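Local coordinates for protein group II chitinase (Ostrinia furnacalis, PDB 6JAV) that probably binds chitin and cleaves it internally as an endochitinase of glycoside hydrolase family 18, this chain being one catalytic domain of a much longer protein, at residues 300-305 with 310-315; 285-290 with 362-367; 275-280 with 291-296; 246-251 with 366-371. All coordinates share one frame; numbering follows the deposited sequence.

Interaction 1 (300-305 with 310-315); sequences TVVKDP and GPYAYK
V302 lays its CB over one face of the Y312 ring, and at the next hydrogen-bonded pair T300 CB does the same to Y314. Each is a CH-pi contact within an antiparallel hydrogen-bonded pair: V302 CB lies 3.7 Å from the Y312 ring centroid, T300 CB 4.0 Å from that of Y314. Each ring leans across because CG sits between the backbone N and the carbonyl carbon (chi1 62° in Y312, 63° in Y314), and V302 CG2 touches the Y314 ring edge. Beta-branched valine and threonine suit these places, presenting a broad aliphatic surface close to the backbone. On the other sheet face V301 CG1 meets P311 CB at 3.9 Å, and V301 CG2 reaches A313 CB, whose small methyl fits the close non-hydrogen-bonded pair. Four backbone bonds hold the hairpin, which belongs to the family 18 alpha+beta insertion between the seventh barrel strand (244-257) and helix 325-337; the straightest is V302 N to Y312 O (2.8 Å, 171°). One water joins T300 OG1 to Y314 O; another donates to both V302 O and G310 O. Just past strand 300-302, K303 NZ forms salt bridges with D324 and E326. Y312 stacks on W319 and Y314 on H263, whereas V301 and A313 pack on I294 of helix 287-296; strand 312-315 also pairs with strand 318-321.

Interaction 2 (285-290 with 362-367); sequences LAYYEI and HPLLNA
Y287 and L364 face each other from the first turns of two helices, with their CA atoms 8.6 Å apart. Helix 287-296, in the alpha+beta insertion of the family 18 TIM barrel, starts directly after strand 284-286, with A286 at its N-cap position; helix 363-373, of the barrel's outer layer, follows H362, also an N-cap residue. The contact, buried and apolar, seats the first helix against the second. The CG of Y287 is anti to the backbone N (chi1 -180°), and this places the ring against L364 and P363. L364 covers one face: CD1 makes a CH-pi contact, 4.0 Å from the ring centroid, and CG stands over the ring centre. P363 CG approaches Y287 CE2 at 3.8 Å. Proline is well placed in a first helical turn, where its missing N-H costs no helix bond. The tyrosine hydroxyl is bonded to Q359. Each helix start is also braced within itself: E289 OE1 accepts from A286 N at 2.8 Å through its anti lone pair, and H362 O takes two N-H groups of N366, whose backbone N and ND2 reach it from opposite faces of the carbonyl plane, ND2 at 3.1 Å.

Interaction 3 (275-280 with 291-296); sequences PGEYTR and CDRIRN
R293 of helix 287-296 stretches its guanidinium to E277 and G276 in the loop between strands 269-270 and 284-286, part of the alpha+beta insertion between strand 244-257 of the family 18 TIM barrel and helix 325-337. CB leaves the helix alongside the loop, and the chain then runs extended from CG to NE (chi2 152°, chi3 174°), the side chain packing on W299 and L285. That length is what arginine supplies: the nearest CA atoms, of G276 and R293, are 10.3 Å apart. At the tip the two terminal nitrogens divide the work. NH1 turns back to the carbonyl oxygen of E289, its own helix, while NH2 forms a salt bridge to E277 OE1 that is long, 3.4 Å, and a weak hydrogen bond. E277 OE1 lies at the guanidinium edge, the carboxylate and guanidinium planes 36° apart. The other glutamate oxygen, OE2, pairs with R356, which also binds D292; this shared cation probably offsets the nearness of two acids. NH2 also comes within 4.0 Å of G276 CA. A water near the guanidinium plane, beyond NH2, donates to P275 O at 2.6 Å and accepts a weak bond from R293 NH2.

Interaction 4 (246-251 with 366-371); sequences MGMPMY and NAIKTE
I368 CD1 and the methyl end of M248 meet tip to tip, CE to CD1 at 3.8 Å, and this is the tighter half of the contact. M248 SD lies alongside as well, 4.0 Å from the same CD1 and close to I368 CG1. The bend at the end of the methionine (chi3 -79°) sets sulfur and methyl together against the isoleucine. M250 makes the looser half: its chain, folded at chi2 and chi3, brings just CE to I368 CD1, at 4.2 Å. The pairing is strand against helix in the family 18 TIM barrel, where strand 244-257 belongs to the inner barrel and helix 363-373 lies against its outside. Their backbones stay well apart, M248 CA to I368 CA 9.4 Å, so long flexible methionines suit the strand and a branched isoleucine the helix. I345 of strand 342-346 and I328 of helix 325-337 also pack on I368. Away from this buried side, the helix turns T370 to solvent, and K369 carries its NZ to the backbone oxygen of S34.

How the interactions relate
Interactions 2 and 4 are buried and purely apolar across their segments; both use helix 363-373, and they meet where L364 packs on M250 and Y287 N bonds to M250 O. Interactions 1 and 3 lie farther out and are partly buried, and polar bonds enter: a regular backbone ladder in the hairpin, a single long salt bridge with a water in the loop contact. Helix 287-296 connects the set, giving its first turn to interaction 2 and its later turns to interaction 3, where I294 also touches V301 and A313 of interaction 1. E289 of 285-290 further binds Y278 and T279, fastening interaction 3 to interaction 2.

Interaction 1 (300-305 with 310-315)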
loop_
_atom_site.group_PDB
_atom_site.type_symbol
_atom_site.label_atom_id
_atom_site.label_comp_id
_atom_site.label_asym_id
_atom_site.label_seq_id
_atom_site.Cartn_x
_atom_site.Cartn_y
_atom_site.Cartn_z
ATOM N N THR A 300 -21.254 -10.364 -12.449
ATOM C CA THR A 300 -21.428 -11.607 -11.702
ATOM C C THR A 300 -20.251 -11.775 -10.745
ATOM O O THR A 300 -19.103 -11.605 -11.154
ATOM C CB THR A 300 -21.449 -12.774 -12.686
ATOM O OG1 THR A 300 -22.504 -12.571 -13.640
ATOM C CG2 THR A 300 -21.684 -14.073 -11.943
ATOM N N VAL A 301 -20.541 -12.127 -9.495
ATOM C CA VAL A 301 -19.531 -12.241 -8.441
ATOM C C VAL A 301 -19.280 -13.714 -8.152
ATOM O O VAL A 301 -20.234 -14.486 -7.997
ATOM C CB VAL A 301 -19.992 -11.520 -7.169
ATOM C CG1 VAL A 301 -18.969 -11.697 -6.068
ATOM C CG2 VAL A 301 -20.238 -10.044 -7.481
ATOM N N VAL A 302 -18.009 -14.108 -8.068
ATOM C CA VAL A 302 -17.631 -15.461 -7.653
ATOM C C VAL A 302 -16.818 -15.344 -6.367
ATOM O O VAL A 302 -15.769 -14.684 -6.356
ATOM C CB VAL A 302 -16.823 -16.185 -8.734
ATOM C CG1 VAL A 302 -16.375 -17.579 -8.248
ATOM C CG2 VAL A 302 -17.615 -16.272 -10.055
ATOM N N LYS A 303 -17.287 -15.987 -5.295
ATOM C CA LYS A 303 -16.579 -16.006 -4.017
ATOM C C LYS A 303 -15.877 -17.342 -3.825
ATOM O O LYS A 303 -16.230 -18.348 -4.447
ATOM C CB LYS A 303 -17.536 -15.745 -2.860
ATOM C CG LYS A 303 -18.212 -14.376 -2.985
ATOM C CD LYS A 303 -18.981 -14.009 -1.731
ATOM C CE LYS A 303 -18.051 -13.416 -0.691
ATOM N NZ LYS A 303 -18.733 -12.489 0.279
ATOM N N ASP A 304 -14.840 -17.328 -2.988
ATOM C CA ASP A 304 -14.149 -18.558 -2.609
ATOM C C ASP A 304 -14.762 -19.063 -1.311
ATOM O O ASP A 304 -14.617 -18.409 -0.274
ATOM C CB ASP A 304 -12.662 -18.289 -2.429
ATOM C CG ASP A 304 -11.899 -19.498 -1.934
ATOM O OD1 ASP A 304 -12.467 -20.611 -1.882
ATOM O OD2 ASP A 304 -10.708 -19.337 -1.564
ATOM N N PRO A 305 -15.447 -20.208 -1.318
ATOM C CA PRO A 305 -16.083 -20.698 -0.087
ATOM C C PRO A 305 -15.101 -21.030 1.025
ATOM O O PRO A 305 -15.487 -21.003 2.200
ATOM C CB PRO A 305 -16.843 -21.945 -0.572
ATOM C CG PRO A 305 -16.051 -22.413 -1.762
ATOM C CD PRO A 305 -15.590 -21.134 -2.450
ATOM N N GLY A 310 -10.334 -13.189 -1.758
ATOM C CA GLY A 310 -11.566 -12.465 -1.961
ATOM C C GLY A 310 -12.240 -12.787 -3.281
ATOM O O GLY A 310 -11.833 -13.689 -4.027
ATOM N N PRO A 311 -13.309 -12.055 -3.580
ATOM C CA PRO A 311 -14.092 -12.332 -4.792
ATOM C C PRO A 311 -13.398 -11.887 -6.065
ATOM O O PRO A 311 -12.439 -11.107 -6.084
ATOM C CB PRO A 311 -15.372 -11.517 -4.596
ATOM C CG PRO A 311 -14.983 -10.471 -3.597
ATOM C CD PRO A 311 -13.918 -11.025 -2.728
ATOM N N TYR A 312 -13.941 -12.375 -7.181
ATOM C CA TYR A 312 -13.762 -11.699 -8.457
ATOM C C TYR A 312 -15.137 -11.466 -9.069
ATOM O O TYR A 312 -16.130 -12.054 -8.641
ATOM C CB TYR A 312 -12.813 -12.434 -9.409
ATOM C CG TYR A 312 -13.260 -13.823 -9.829
ATOM C CD1 TYR A 312 -14.090 -13.991 -10.932
ATOM C CD2 TYR A 312 -12.815 -14.956 -9.150
ATOM C CE1 TYR A 312 -14.478 -15.263 -11.341
ATOM C CE2 TYR A 312 -13.210 -16.245 -9.564
ATOM C CZ TYR A 312 -14.033 -16.370 -10.646
ATOM O OH TYR A 312 -14.440 -17.627 -11.068
ATOM N N ALA A 313 -15.192 -10.554 -10.025
ATOM C CA ALA A 313 -16.458 -10.218 -10.682
ATOM C C ALA A 313 -16.222 -9.997 -12.167
ATOM O O ALA A 313 -15.154 -9.543 -12.582
ATOM C CB ALA A 313 -17.099 -8.972 -10.049
ATOM N N TYR A 314 -17.244 -10.291 -12.991
ATOM C CA TYR A 314 -17.020 -10.189 -14.427
ATOM C C TYR A 314 -18.303 -9.825 -15.160
ATOM O O TYR A 314 -19.411 -10.042 -14.667
ATOM C CB TYR A 314 -16.414 -11.475 -15.019
ATOM C CG TYR A 314 -17.331 -12.678 -14.874
ATOM C CD1 TYR A 314 -17.328 -13.458 -13.719
ATOM C CD2 TYR A 314 -18.236 -13.000 -15.884
ATOM C CE1 TYR A 314 -18.184 -14.539 -13.576
ATOM C CE2 TYR A 314 -19.081 -14.074 -15.755
ATOM C CZ TYR A 314 -19.060 -14.837 -14.607
ATOM O OH TYR A 314 -19.925 -15.903 -14.496
ATOM N N LYS A 315 -18.117 -9.238 -16.339
ATOM C CA LYS A 315 -19.224 -8.997 -17.261
ATOM C C LYS A 315 -18.630 -8.854 -18.650
ATOM O O LYS A 315 -17.688 -8.082 -18.854
ATOM C CB LYS A 315 -20.013 -7.744 -16.880
ATOM C CG LYS A 315 -21.226 -7.548 -17.800
ATOM C CD LYS A 315 -22.084 -6.407 -17.368
ATOM C CE LYS A 315 -23.337 -6.331 -18.235
ATOM N NZ LYS A 315 -24.079 -5.062 -17.970
HETATM O O HOH W 1 -21.973 -11.057 -15.686
HETATM O O HOH W 2 -13.119 -15.700 -5.565
#

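Interaction 2 (285-290 with 362-367)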
loop_
_atom_site.group_PDB
_atom_site.type_symbol
_atom_site.label_atom_id
_atom_site.label_comp_id
_atom_site.label_asym_id
_atom_site.label_seq_id
_atom_site.Cartn_x
_atom_site.Cartn_y
_atom_site.Cartn_z
ATOM N N LEU A 285 -9.293 -0.649 -10.700
ATOM C CA LEU A 285 -10.592 -0.066 -10.358
ATOM C C LEU A 285 -10.679 0.149 -8.853
ATOM O O LEU A 285 -10.322 -0.737 -8.071
ATOM C CB LEU A 285 -11.783 -0.964 -10.776
ATOM C CG LEU A 285 -12.013 -1.144 -12.281
ATOM C CD1 LEU A 285 -13.059 -2.218 -12.533
ATOM C CD2 LEU A 285 -12.433 0.176 -12.943
ATOM N N ALA A 286 -11.188 1.304 -8.438
ATOM C CA ALA A 286 -11.400 1.532 -7.019
ATOM C C ALA A 286 -12.533 0.640 -6.520
ATOM O O ALA A 286 -13.396 0.216 -7.295
ATOM C CB ALA A 286 -11.799 2.996 -6.791
ATOM N N TYR A 287 -12.540 0.344 -5.217
ATOM C CA TYR A 287 -13.663 -0.406 -4.668
ATOM C C TYR A 287 -14.999 0.255 -5.008
ATOM O O TYR A 287 -15.970 -0.432 -5.334
ATOM C CB TYR A 287 -13.528 -0.614 -3.148
ATOM C CG TYR A 287 -14.708 -1.406 -2.626
ATOM C CD1 TYR A 287 -14.798 -2.769 -2.876
ATOM C CD2 TYR A 287 -15.765 -0.777 -1.996
ATOM C CE1 TYR A 287 -15.896 -3.514 -2.448
ATOM C CE2 TYR A 287 -16.880 -1.511 -1.567
ATOM C CZ TYR A 287 -16.919 -2.872 -1.800
ATOM O OH TYR A 287 -18.009 -3.631 -1.399
ATOM N N TYR A 288 -15.073 1.594 -4.964
ATOM C CA TYR A 288 -16.361 2.233 -5.256
ATOM C C TYR A 288 -16.754 2.134 -6.729
ATOM O O TYR A 288 -17.938 2.319 -7.063
ATOM C CB TYR A 288 -16.399 3.686 -4.746
ATOM C CG TYR A 288 -15.457 4.658 -5.421
ATOM C CD1 TYR A 288 -15.747 5.207 -6.691
ATOM C CD2 TYR A 288 -14.282 5.071 -4.780
ATOM C CE1 TYR A 288 -14.887 6.102 -7.292
ATOM C CE2 TYR A 288 -13.409 5.966 -5.380
ATOM C CZ TYR A 288 -13.706 6.477 -6.639
ATOM O OH TYR A 288 -12.859 7.387 -7.230
ATOM N N GLU A 289 -15.801 1.877 -7.617
ATOM C CA GLU A 289 -16.133 1.562 -9.004
ATOM C C GLU A 289 -16.599 0.116 -9.145
ATOM O O GLU A 289 -17.555 -0.175 -9.889
ATOM C CB GLU A 289 -14.917 1.849 -9.881
ATOM C CG GLU A 289 -14.635 3.373 -10.001
ATOM C CD GLU A 289 -13.322 3.702 -10.677
ATOM O OE1 GLU A 289 -12.273 3.078 -10.371
ATOM O OE2 GLU A 289 -13.284 4.643 -11.512
ATOM N N ILE A 290 -15.954 -0.802 -8.420
ATOM C CA ILE A 290 -16.314 -2.224 -8.500
ATOM C C ILE A 290 -17.699 -2.464 -7.915
ATOM O O ILE A 290 -18.530 -3.168 -8.507
ATOM C CB ILE A 290 -15.239 -3.049 -7.763
ATOM C CG1 ILE A 290 -13.903 -2.944 -8.488
ATOM C CG2 ILE A 290 -15.694 -4.518 -7.624
ATOM C CD1 ILE A 290 -12.737 -3.516 -7.662
ATOM N N HIS A 362 -17.314 4.205 3.810
ATOM C CA HIS A 362 -16.078 3.494 4.123
ATOM C C HIS A 362 -16.365 2.051 4.552
ATOM O O HIS A 362 -15.972 1.630 5.646
ATOM C CB HIS A 362 -15.255 4.222 5.186
ATOM C CG HIS A 362 -14.198 5.137 4.635
ATOM N ND1 HIS A 362 -13.196 4.703 3.793
ATOM C CD2 HIS A 362 -14.001 6.474 4.794
ATOM C CE1 HIS A 362 -12.406 5.724 3.485
ATOM N NE2 HIS A 362 -12.871 6.810 4.088
ATOM N N PRO A 363 -17.034 1.259 3.712
ATOM C CA PRO A 363 -17.367 -0.112 4.147
ATOM C C PRO A 363 -16.147 -0.984 4.414
ATOM O O PRO A 363 -16.133 -1.762 5.379
ATOM C CB PRO A 363 -18.231 -0.639 2.982
ATOM C CG PRO A 363 -17.763 0.149 1.781
ATOM C CD PRO A 363 -17.481 1.531 2.334
ATOM N N LEU A 364 -15.120 -0.902 3.568
ATOM C CA LEU A 364 -13.955 -1.754 3.797
ATOM C C LEU A 364 -13.176 -1.309 5.025
ATOM O O LEU A 364 -12.796 -2.133 5.877
ATOM C CB LEU A 364 -13.054 -1.768 2.562
ATOM C CG LEU A 364 -13.667 -2.296 1.249
ATOM C CD1 LEU A 364 -12.601 -2.413 0.140
ATOM C CD2 LEU A 364 -14.394 -3.617 1.424
ATOM N N LEU A 365 -12.914 -0.013 5.134
ATOM C CA LEU A 365 -12.128 0.483 6.253
ATOM C C LEU A 365 -12.868 0.323 7.573
ATOM O O LEU A 365 -12.260 -0.046 8.589
ATOM C CB LEU A 365 -11.718 1.929 5.976
ATOM C CG LEU A 365 -10.736 2.579 6.941
ATOM C CD1 LEU A 365 -9.485 1.697 7.187
ATOM C CD2 LEU A 365 -10.352 3.951 6.378
ATOM N N ASN A 366 -14.180 0.556 7.586
ATOM C CA ASN A 366 -14.944 0.271 8.804
ATOM C C ASN A 366 -14.912 -1.210 9.171
ATOM O O ASN A 366 -14.915 -1.552 10.359
ATOM C CB ASN A 366 -16.384 0.765 8.683
ATOM C CG ASN A 366 -16.533 2.177 9.161
ATOM O OD1 ASN A 366 -16.388 2.456 10.360
ATOM N ND2 ASN A 366 -16.825 3.095 8.235
ATOM N N ALA A 367 -14.930 -2.098 8.179
ATOM C CA ALA A 367 -14.832 -3.531 8.485
ATOM C C ALA A 367 -13.503 -3.845 9.169
ATOM O O ALA A 367 -13.457 -4.629 10.128
ATOM C CB ALA A 367 -14.994 -4.363 7.209
#

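Interaction 3 (275-280 with 291-296)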
loop_
_atom_site.group_PDB
_atom_site.type_symbol
_atom_site.label_atom_id
_atom_site.label_comp_id
_atom_site.label_asym_id
_atom_site.label_seq_id
_atom_site.Cartn_x
_atom_site.Cartn_y
_atom_site.Cartn_z
ATOM N N PRO A 275 -10.365 1.288 -18.289
ATOM C CA PRO A 275 -10.250 2.223 -17.156
ATOM C C PRO A 275 -11.602 2.583 -16.561
ATOM O O PRO A 275 -12.625 2.677 -17.260
ATOM C CB PRO A 275 -9.604 3.467 -17.777
ATOM C CG PRO A 275 -8.902 2.966 -19.006
ATOM C CD PRO A 275 -9.758 1.832 -19.521
ATOM N N GLY A 276 -11.600 2.777 -15.241
ATOM C CA GLY A 276 -12.769 3.316 -14.579
ATOM C C GLY A 276 -12.947 4.790 -14.874
ATOM O O GLY A 276 -11.995 5.522 -15.159
ATOM N N GLU A 277 -14.189 5.246 -14.743
ATOM C CA GLU A 277 -14.463 6.643 -15.062
ATOM C C GLU A 277 -13.888 7.618 -14.042
ATOM O O GLU A 277 -13.690 8.793 -14.373
ATOM C CB GLU A 277 -15.969 6.855 -15.234
ATOM C CG GLU A 277 -16.740 6.741 -13.963
ATOM C CD GLU A 277 -17.301 5.348 -13.726
ATOM O OE1 GLU A 277 -16.655 4.335 -14.103
ATOM O OE2 GLU A 277 -18.401 5.268 -13.142
ATOM N N TYR A 278 -13.618 7.180 -12.811
ATOM C CA TYR A 278 -13.033 8.075 -11.826
ATOM C C TYR A 278 -11.529 7.937 -11.694
ATOM O O TYR A 278 -10.835 8.946 -11.539
ATOM C CB TYR A 278 -13.651 7.847 -10.450
ATOM C CG TYR A 278 -15.111 8.189 -10.417
ATOM C CD1 TYR A 278 -15.528 9.511 -10.273
ATOM C CD2 TYR A 278 -16.065 7.201 -10.555
ATOM C CE1 TYR A 278 -16.867 9.822 -10.254
ATOM C CE2 TYR A 278 -17.400 7.498 -10.512
ATOM C CZ TYR A 278 -17.800 8.811 -10.369
ATOM O OH TYR A 278 -19.136 9.088 -10.351
ATOM N N THR A 279 -11.013 6.708 -11.706
ATOM C CA THR A 279 -9.593 6.502 -11.467
ATOM C C THR A 279 -8.770 6.521 -12.741
ATOM O O THR A 279 -7.566 6.792 -12.672
ATOM C CB THR A 279 -9.368 5.206 -10.668
ATOM O OG1 THR A 279 -10.018 4.114 -11.329
ATOM C CG2 THR A 279 -9.940 5.369 -9.252
ATOM N N ARG A 280 -9.388 6.225 -13.888
ATOM C CA ARG A 280 -8.801 6.499 -15.206
ATOM C C ARG A 280 -7.426 5.848 -15.401
ATOM O O ARG A 280 -6.468 6.478 -15.854
ATOM C CB ARG A 280 -8.767 8.011 -15.490
ATOM C CG ARG A 280 -10.165 8.595 -15.747
ATOM C CD ARG A 280 -10.089 10.048 -15.991
ATOM N NE ARG A 280 -9.127 10.610 -14.962
ATOM C CZ ARG A 280 -9.237 11.801 -14.350
ATOM N NH1 ARG A 280 -8.347 12.123 -13.435
ATOM N NH2 ARG A 280 -10.281 12.600 -14.673
ATOM N N CYS A 291 -17.968 -1.910 -6.725
ATOM C CA CYS A 291 -19.247 -2.194 -6.088
ATOM C C CYS A 291 -20.413 -1.653 -6.915
ATOM O O CYS A 291 -21.483 -2.281 -6.957
ATOM C CB CYS A 291 -19.258 -1.725 -4.629
ATOM S SG CYS A 291 -19.090 0.059 -4.349
ATOM N N ASP A 292 -20.215 -0.531 -7.609
ATOM C CA ASP A 292 -21.264 -0.010 -8.483
ATOM C C ASP A 292 -21.503 -0.937 -9.669
ATOM O O ASP A 292 -22.655 -1.136 -10.088
ATOM C CB ASP A 292 -20.882 1.382 -8.986
ATOM C CG ASP A 292 -21.985 1.998 -9.869
ATOM O OD1 ASP A 292 -23.109 2.111 -9.370
ATOM O OD2 ASP A 292 -21.710 2.357 -11.030
ATOM N N ARG A 293 -20.439 -1.499 -10.242
ATOM C CA ARG A 293 -20.612 -2.451 -11.340
ATOM C C ARG A 293 -21.429 -3.660 -10.896
ATOM O O ARG A 293 -22.300 -4.139 -11.633
ATOM C CB ARG A 293 -19.251 -2.894 -11.859
ATOM C CG ARG A 293 -18.642 -1.872 -12.795
ATOM C CD ARG A 293 -17.115 -1.909 -12.805
ATOM N NE ARG A 293 -16.557 -1.015 -13.824
ATOM C CZ ARG A 293 -16.523 0.319 -13.742
ATOM N NH1 ARG A 293 -17.001 0.970 -12.683
ATOM N NH2 ARG A 293 -15.979 1.016 -14.740
ATOM N N ILE A 294 -21.182 -4.147 -9.684
ATOM C CA ILE A 294 -21.922 -5.287 -9.157
ATOM C C ILE A 294 -23.363 -4.895 -8.837
ATOM O O ILE A 294 -24.314 -5.604 -9.194
ATOM C CB ILE A 294 -21.188 -5.848 -7.927
ATOM C CG1 ILE A 294 -19.828 -6.422 -8.362
ATOM C CG2 ILE A 294 -22.045 -6.879 -7.208
ATOM C CD1 ILE A 294 -18.855 -6.680 -7.203
ATOM N N ARG A 295 -23.553 -3.765 -8.151
ATOM C CA ARG A 295 -24.888 -3.390 -7.689
ATOM C C ARG A 295 -25.793 -2.965 -8.849
ATOM O O ARG A 295 -26.985 -3.317 -8.876
ATOM C CB ARG A 295 -24.778 -2.274 -6.646
ATOM C CG ARG A 295 -26.102 -1.711 -6.162
ATOM C CD ARG A 295 -25.908 -0.587 -5.102
ATOM N NE ARG A 295 -27.174 0.107 -4.844
ATOM C CZ ARG A 295 -27.459 1.375 -5.168
ATOM N NH1 ARG A 295 -26.552 2.183 -5.748
ATOM N NH2 ARG A 295 -28.677 1.850 -4.887
ATOM N N ASN A 296 -25.257 -2.221 -9.821
ATOM C CA ASN A 296 -26.094 -1.532 -10.798
ATOM C C ASN A 296 -25.851 -1.926 -12.248
ATOM O O ASN A 296 -26.642 -1.533 -13.114
ATOM C CB ASN A 296 -25.935 -0.012 -10.651
ATOM C CG ASN A 296 -26.398 0.483 -9.300
ATOM O OD1 ASN A 296 -25.684 1.198 -8.595
ATOM N ND2 ASN A 296 -27.596 0.086 -8.928
HETATM O O HOH W 3 -15.056 1.681 -17.294
#

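Interaction 4 (246-251 with 366-371)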
loop_
_atom_site.group_PDB
_atom_site.type_symbol
_atom_site.label_atom_id
_atom_site.label_comp_id
_atom_site.label_asym_id
_atom_site.label_seq_id
_atom_site.Cartn_x
_atom_site.Cartn_y
_atom_site.Cartn_z
ATOM N N MET A 246 0.047 -5.346 7.982
ATOM C CA MET A 246 -0.308 -6.066 6.765
ATOM C C MET A 246 -1.166 -5.201 5.849
ATOM O O MET A 246 -2.265 -4.780 6.238
ATOM C CB MET A 246 -1.063 -7.345 7.104
ATOM C CG MET A 246 -1.361 -8.140 5.837
ATOM S SD MET A 246 -1.964 -9.783 6.294
ATOM C CE MET A 246 -3.668 -9.383 6.367
ATOM N N GLY A 247 -0.704 -5.021 4.617
ATOM C CA GLY A 247 -1.457 -4.218 3.656
ATOM C C GLY A 247 -2.707 -4.920 3.143
ATOM O O GLY A 247 -2.724 -6.130 2.885
ATOM N N MET A 248 -3.750 -4.119 2.923
ATOM C CA MET A 248 -4.991 -4.584 2.342
ATOM C C MET A 248 -5.431 -3.605 1.254
ATOM O O MET A 248 -5.405 -2.370 1.469
ATOM C CB MET A 248 -6.042 -4.750 3.438
ATOM C CG MET A 248 -5.799 -6.010 4.410
ATOM S SD MET A 248 -6.812 -5.828 5.863
ATOM C CE MET A 248 -5.826 -4.667 6.783
ATOM N N PRO A 249 -5.789 -4.100 0.071
ATOM C CA PRO A 249 -6.151 -3.220 -1.060
ATOM C C PRO A 249 -7.608 -2.774 -1.001
ATOM O O PRO A 249 -8.524 -3.582 -0.801
ATOM C CB PRO A 249 -5.913 -4.111 -2.289
ATOM C CG PRO A 249 -6.245 -5.506 -1.785
ATOM C CD PRO A 249 -5.816 -5.535 -0.301
ATOM N N MET A 250 -7.819 -1.474 -1.205
ATOM C CA MET A 250 -9.149 -0.892 -1.354
ATOM C C MET A 250 -9.546 -0.778 -2.816
ATOM O O MET A 250 -10.305 0.136 -3.195
ATOM C CB MET A 250 -9.182 0.506 -0.710
ATOM C CG MET A 250 -8.673 0.554 0.766
ATOM S SD MET A 250 -9.773 -0.134 2.008
ATOM C CE MET A 250 -9.166 -1.830 2.113
ATOM N N TYR A 251 -8.963 -1.615 -3.664
ATOM C CA TYR A 251 -9.137 -1.553 -5.104
ATOM C C TYR A 251 -8.969 -2.962 -5.659
ATOM O O TYR A 251 -8.571 -3.900 -4.952
ATOM C CB TYR A 251 -8.083 -0.613 -5.742
ATOM C CG TYR A 251 -6.676 -1.167 -5.570
ATOM C CD1 TYR A 251 -5.955 -0.920 -4.408
ATOM C CD2 TYR A 251 -6.103 -1.966 -6.560
ATOM C CE1 TYR A 251 -4.678 -1.462 -4.220
ATOM C CE2 TYR A 251 -4.852 -2.537 -6.384
ATOM C CZ TYR A 251 -4.151 -2.263 -5.205
ATOM O OH TYR A 251 -2.890 -2.791 -5.017
ATOM N N ASN A 366 -14.180 0.556 7.586
ATOM C CA ASN A 366 -14.944 0.271 8.804
ATOM C C ASN A 366 -14.912 -1.210 9.171
ATOM O O ASN A 366 -14.915 -1.552 10.359
ATOM C CB ASN A 366 -16.384 0.765 8.683
ATOM C CG ASN A 366 -16.533 2.177 9.161
ATOM O OD1 ASN A 366 -16.388 2.456 10.360
ATOM N ND2 ASN A 366 -16.825 3.095 8.235
ATOM N N ALA A 367 -14.930 -2.098 8.179
ATOM C CA ALA A 367 -14.832 -3.531 8.485
ATOM C C ALA A 367 -13.503 -3.845 9.169
ATOM O O ALA A 367 -13.457 -4.629 10.128
ATOM C CB ALA A 367 -14.994 -4.363 7.209
ATOM N N ILE A 368 -12.415 -3.232 8.700
ATOM C CA ILE A 368 -11.116 -3.429 9.341
ATOM C C ILE A 368 -11.147 -2.940 10.780
ATOM O O ILE A 368 -10.707 -3.645 11.701
ATOM C CB ILE A 368 -10.000 -2.729 8.541
ATOM C CG1 ILE A 368 -9.847 -3.324 7.144
ATOM C CG2 ILE A 368 -8.661 -2.807 9.325
ATOM C CD1 ILE A 368 -8.948 -2.514 6.214
ATOM N N LYS A 369 -11.623 -1.704 10.996
ATOM C CA LYS A 369 -11.666 -1.140 12.340
ATOM C C LYS A 369 -12.471 -2.028 13.279
ATOM O O LYS A 369 -12.027 -2.341 14.396
ATOM C CB LYS A 369 -12.256 0.277 12.285
ATOM C CG LYS A 369 -12.595 0.812 13.657
ATOM C CD LYS A 369 -13.125 2.225 13.525
ATOM C CE LYS A 369 -13.517 2.803 14.880
ATOM N NZ LYS A 369 -14.113 4.164 14.709
ATOM N N THR A 370 -13.664 -2.434 12.845
ATOM C CA THR A 370 -14.527 -3.218 13.719
ATOM C C THR A 370 -13.875 -4.545 14.079
ATOM O O THR A 370 -13.921 -4.973 15.242
ATOM C CB THR A 370 -15.864 -3.444 13.032
ATOM O OG1 THR A 370 -16.513 -2.178 12.897
ATOM C CG2 THR A 370 -16.745 -4.389 13.868
ATOM N N GLU A 371 -13.232 -5.196 13.107
ATOM C CA GLU A 371 -12.594 -6.468 13.414
ATOM C C GLU A 371 -11.363 -6.287 14.303
ATOM O O GLU A 371 -11.129 -7.095 15.210
ATOM C CB GLU A 371 -12.300 -7.234 12.128
ATOM C CG GLU A 371 -11.981 -8.730 12.359
ATOM C CD GLU A 371 -13.125 -9.513 13.034
ATOM O OE1 GLU A 371 -14.288 -9.408 12.588
ATOM O OE2 GLU A 371 -12.855 -10.250 14.004
#